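Local coordinates for serine-rich Repeat Adhesion Glycoprotein (Srr1) (Streptococcus agalactiae, PDB 4MBO), which binds fibrinogen as a serine-rich repeat adhesion glycoprotein, and so probably helps the streptococcus attach to its host, at residues H166-T171 / S204-L209; Y298-V301 / N305-Y308. All blocks are in the same frame, centred on the assembly; numbering follows the deposited sequence. Where two conformers were deposited one is given.

Contact 1: H166-T171 / S204-L209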
loop_
_atom_site.group_PDB
_atom_site.type_symbol
_atom_site.label_atom_id
_atom_site.label_comp_id
_atom_site.label_asym_id
_atom_site.label_seq_id
_atom_site.Cartn_x
_atom_site.Cartn_y
_atom_site.Cartn_z
ATOM N N HIS A 166 26.995 9.107 -13.383
ATOM C CA HIS A 166 28.052 9.919 -13.966
ATOM C C HIS A 166 29.397 9.400 -13.488
ATOM O O HIS A 166 29.496 8.581 -12.556
ATOM C CB HIS A 166 27.943 11.396 -13.577
ATOM C CG HIS A 166 26.724 12.080 -14.107
ATOM N ND1 HIS A 166 26.300 13.304 -13.638
ATOM C CD2 HIS A 166 25.790 11.679 -15.000
ATOM C CE1 HIS A 166 25.190 13.656 -14.265
ATOM N NE2 HIS A 166 24.856 12.684 -15.096
ATOM N N THR A 167 30.457 9.904 -14.100
ATOM C CA THR A 167 31.762 9.480 -13.715
ATOM C C THR A 167 32.077 9.687 -12.231
ATOM O O THR A 167 32.625 8.798 -11.565
ATOM C CB THR A 167 32.818 10.197 -14.589
ATOM O OG1 THR A 167 32.562 9.883 -15.961
ATOM C CG2 THR A 167 34.187 9.769 -14.214
ATOM N N ASN A 168 31.663 10.830 -11.680
ATOM C CA ASN A 168 32.019 11.185 -10.319
ATOM C C ASN A 168 30.959 10.900 -9.232
ATOM O O ASN A 168 31.254 10.969 -8.037
ATOM C CB ASN A 168 32.438 12.682 -10.267
ATOM C CG ASN A 168 31.387 13.646 -10.897
ATOM O OD1 ASN A 168 30.512 13.246 -11.676
ATOM N ND2 ASN A 168 31.505 14.927 -10.564
ATOM N N VAL A 169 29.746 10.634 -9.689
ATOM C CA VAL A 169 28.576 10.415 -8.840
ATOM C C VAL A 169 27.693 9.333 -9.427
ATOM O O VAL A 169 27.199 9.455 -10.555
ATOM C CB VAL A 169 27.769 11.748 -8.710
ATOM C CG1 VAL A 169 26.390 11.522 -8.123
ATOM C CG2 VAL A 169 28.584 12.758 -7.925
ATOM N N LYS A 170 27.481 8.258 -8.657
ATOM C CA LYS A 170 26.602 7.164 -9.043
ATOM C C LYS A 170 25.717 6.919 -7.822
ATOM O O LYS A 170 26.215 6.527 -6.740
ATOM C CB LYS A 170 27.398 5.901 -9.384
ATOM C CG LYS A 170 28.559 6.194 -10.321
ATOM C CD LYS A 170 29.453 4.967 -10.535
ATOM C CE LYS A 170 30.627 5.280 -11.443
ATOM N NZ LYS A 170 30.201 5.694 -12.804
ATOM N N THR A 171 24.433 7.182 -7.984
ATOM C CA THR A 171 23.494 7.025 -6.895
ATOM C C THR A 171 22.149 6.557 -7.420
ATOM O O THR A 171 21.844 6.707 -8.599
ATOM C CB THR A 171 23.282 8.347 -6.112
ATOM O OG1 THR A 171 22.829 9.367 -7.010
ATOM C CG2 THR A 171 24.548 8.849 -5.455
ATOM N N SER A 204 36.592 11.068 -4.842
ATOM C CA SER A 204 37.398 11.813 -3.862
ATOM C C SER A 204 37.122 13.305 -3.987
ATOM O O SER A 204 37.063 13.835 -5.095
ATOM C CB SER A 204 38.887 11.572 -4.092
ATOM O OG SER A 204 39.182 10.200 -4.010
ATOM N N GLY A 205 36.929 13.970 -2.845
ATOM C CA GLY A 205 36.630 15.406 -2.809
ATOM C C GLY A 205 35.158 15.734 -2.654
ATOM O O GLY A 205 34.787 16.884 -2.332
ATOM N N LEU A 206 34.300 14.740 -2.882
ATOM C CA LEU A 206 32.853 14.930 -2.781
ATOM C C LEU A 206 32.246 14.425 -1.470
ATOM O O LEU A 206 31.040 14.538 -1.256
ATOM C CB LEU A 206 32.146 14.279 -3.960
ATOM C CG LEU A 206 32.252 15.000 -5.296
ATOM C CD1 LEU A 206 33.689 15.064 -5.794
ATOM C CD2 LEU A 206 31.355 14.318 -6.312
ATOM N N GLY A 207 33.077 13.889 -0.585
ATOM C CA GLY A 207 32.598 13.418 0.709
ATOM C C GLY A 207 31.867 12.079 0.741
ATOM O O GLY A 207 31.910 11.285 -0.221
ATOM N N ASN A 208 31.270 11.788 1.893
ATOM C CA ASN A 208 30.538 10.538 2.046
ATOM C C ASN A 208 29.167 10.590 1.378
ATOM O O ASN A 208 28.608 11.669 1.120
ATOM C CB ASN A 208 30.284 10.228 3.531
ATOM C CG ASN A 208 31.510 9.763 4.287
ATOM O OD1 ASN A 208 32.565 9.505 3.709
ATOM N ND2 ASN A 208 31.355 9.610 5.588
ATOM N N LEU A 209 28.607 9.406 1.183
ATOM C CA LEU A 209 27.212 9.261 0.787
ATOM C C LEU A 209 26.339 9.475 2.054
ATOM O O LEU A 209 26.653 8.963 3.131
ATOM C CB LEU A 209 26.972 7.874 0.235
ATOM C CG LEU A 209 27.656 7.563 -1.099
ATOM C CD1 LEU A 209 27.815 6.036 -1.242
ATOM C CD2 LEU A 209 26.875 8.165 -2.253
#
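Val169 and Leu206 meet at one end of the C-terminal-domain β-sandwich, where a tight hairpin turn faces a loop that passes from one sheet to the other. The turn joins strands 162-165 and 169-181, closed by a backbone bond from His166 N to Val169 O of 2.9 Å; the loop carries the chain from strand 186-202 into strand 210-215 of the facing sheet. The closest approach is apolar but holds for one of the two conformers of Leu206 and is to that extent uncertain: CD2 of Leu206 lies 3.6 Å from Val169 CG2, the two side chains crossing at about a right angle. Leu206 CG lies anti to its carbonyl carbon (chi1 -74°), which turns the branch in toward the strand, and the same methyl reaches Asn168 O at 3.8 Å. The settled part is deeper in the sandwich, where buried Thr171 CG2 and Leu209 CD2 pass in opposite directions at 4.0 Å, both residues backed by Phe202. The Thr171 hydroxyl takes no part in this, since OG1 bonds to Ser310 OG. Toward solvent the contact thins out: exposed Asn168 brings ND2 no closer than 4.3 Å to Leu206 CD2. Lys170 leads away from the loop and braces the hairpin turn instead, with a salt bridge to Glu165. Lys170 NZ also bonds to His166 O over 3.0 Å, approaching from above the carbonyl plane.

Contact 2: Y298-V301 / N305-Y308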
loop_
_atom_site.group_PDB
_atom_site.type_symbol
_atom_site.label_atom_id
_atom_site.label_comp_id
_atom_site.label_asym_id
_atom_site.label_seq_id
_atom_site.Cartn_x
_atom_site.Cartn_y
_atom_site.Cartn_z
ATOM N N TYR A 298 10.443 13.649 0.957
ATOM C CA TYR A 298 11.446 13.254 -0.017
ATOM C C TYR A 298 12.583 12.562 0.696
ATOM O O TYR A 298 12.772 12.688 1.923
ATOM C CB TYR A 298 12.032 14.428 -0.775
ATOM C CG TYR A 298 12.859 15.388 0.063
ATOM C CD1 TYR A 298 14.190 15.124 0.331
ATOM C CD2 TYR A 298 12.316 16.573 0.568
ATOM C CE1 TYR A 298 14.971 15.986 1.090
ATOM C CE2 TYR A 298 13.090 17.454 1.321
ATOM C CZ TYR A 298 14.414 17.169 1.583
ATOM O OH TYR A 298 15.222 18.018 2.357
ATOM N N SER A 299 13.318 11.785 -0.088
ATOM C CA SER A 299 14.541 11.102 0.375
ATOM C C SER A 299 15.633 11.258 -0.640
ATOM O O SER A 299 15.376 11.304 -1.848
ATOM C CB SER A 299 14.292 9.593 0.538
ATOM O OG SER A 299 13.271 9.352 1.471
ATOM N N THR A 300 16.877 11.259 -0.168
ATOM C CA THR A 300 17.995 11.354 -1.079
ATOM C C THR A 300 19.059 10.303 -0.826
ATOM O O THR A 300 19.077 9.663 0.206
ATOM C CB THR A 300 18.757 12.697 -0.924
ATOM O OG1 THR A 300 19.530 12.685 0.289
ATOM C CG2 THR A 300 17.846 13.899 -0.966
ATOM N N VAL A 301 19.960 10.195 -1.802
ATOM C CA VAL A 301 21.267 9.616 -1.603
ATOM C C VAL A 301 22.123 10.766 -2.190
ATOM O O VAL A 301 22.122 10.981 -3.433
ATOM C CB VAL A 301 21.505 8.297 -2.314
ATOM C CG1 VAL A 301 22.966 7.913 -2.180
ATOM C CG2 VAL A 301 20.646 7.216 -1.718
ATOM N N ASN A 305 24.360 18.647 1.695
ATOM C CA ASN A 305 23.750 19.879 1.160
ATOM C C ASN A 305 22.770 19.611 -0.012
ATOM O O ASN A 305 22.190 20.530 -0.542
ATOM C CB ASN A 305 24.865 20.864 0.683
ATOM C CG ASN A 305 25.714 21.438 1.830
ATOM O OD1 ASN A 305 25.215 22.138 2.694
ATOM N ND2 ASN A 305 27.018 21.182 1.794
ATOM N N GLN A 306 22.586 18.352 -0.395
ATOM C CA GLN A 306 21.663 17.971 -1.488
ATOM C C GLN A 306 21.984 18.708 -2.770
ATOM O O GLN A 306 21.108 19.277 -3.423
ATOM C CB GLN A 306 20.214 18.241 -1.101
ATOM C CG GLN A 306 19.812 17.646 0.213
ATOM C CD GLN A 306 18.326 17.812 0.442
ATOM O OE1 GLN A 306 17.511 17.538 -0.450
ATOM N NE2 GLN A 306 17.979 18.220 1.612
ATOM N N THR A 307 23.273 18.725 -3.079
ATOM C CA THR A 307 23.810 19.358 -4.229
ATOM C C THR A 307 23.990 18.395 -5.422
ATOM O O THR A 307 23.976 18.812 -6.579
ATOM C CB THR A 307 25.172 19.962 -3.834
ATOM O OG1 THR A 307 24.972 20.818 -2.696
ATOM C CG2 THR A 307 25.748 20.745 -4.975
ATOM N N TYR A 308 24.283 17.147 -5.111
ATOM C CA TYR A 308 24.468 16.109 -6.132
ATOM C C TYR A 308 24.002 14.767 -5.571
ATOM O O TYR A 308 23.967 14.567 -4.346
ATOM C CB TYR A 308 25.923 16.035 -6.661
ATOM C CG TYR A 308 26.986 16.139 -5.578
ATOM C CD1 TYR A 308 27.408 15.028 -4.877
ATOM C CD2 TYR A 308 27.550 17.363 -5.268
ATOM C CE1 TYR A 308 28.365 15.131 -3.893
ATOM C CE2 TYR A 308 28.518 17.496 -4.292
ATOM C CZ TYR A 308 28.924 16.378 -3.600
ATOM O OH TYR A 308 29.930 16.476 -2.642
#
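Gln306 reaches back from the loop to the strand it has just left and meets Tyr298 with its amide. The polar link is one hydrogen bond, Gln306 NE2 to Tyr298 OH, 2.9 Å long and nearly straight (164° at the hydrogen), with the phenol oxygen close to the amide plane. From CG onward the Gln306 chain is extended (chi2 -173°), which carries the amide across to the phenol. The other half of the amide makes van der Waals contacts. Its plane is tilted 43° from the phenol ring, and Gln306 OE1 lies obliquely beside the ring, 3.4 Å from Tyr298 CE1. Thr300 CG2 comes across the chain and touches Gln306 OE1 at 3.7 Å, while Thr300 OG1 turns to Ser302 OG and Ile212 N. Charged groups act from outside the pair: Lys311 of the next strand makes a cation-pi contact with Tyr298, and Asp303 OD1 receives the backbone N-H groups of Thr307 and Tyr308, helping to fix the loop. Tyr298 and Thr300 share one face of strand 295-302; Ser299 and Val301 occupy the other and pack on strand 169-181 of the facing sheet. The arrangement is that of an antiparallel β-hairpin, strands 295-302 and 309-316, whose connecting loop folds a side chain back over the outer face of a β-sandwich.

Contacts 1 and 2 lie side by side at the same end of the C-terminal domain, their centres 12 Å apart, and they join directly. Leu206 O of the crossing loop and Tyr308 OH of the hairpin loop are 2.6 Å apart, a probable hydrogen bond, while Tyr308 CD1 packs at 4.0 Å on Val169 CG2. Further in, Val301 CG1 bridges the sheets, 3.8 Å from Thr171 CG2 and 3.9 Å from Leu209 CD2. Contact 2 thus lends contact 1 a buried valine and a tyrosine at its rim, whereas the side chain of Gln306, partly exposed, lies about 4 Å from a bound MES molecule that probably comes from the crystallisation liquor.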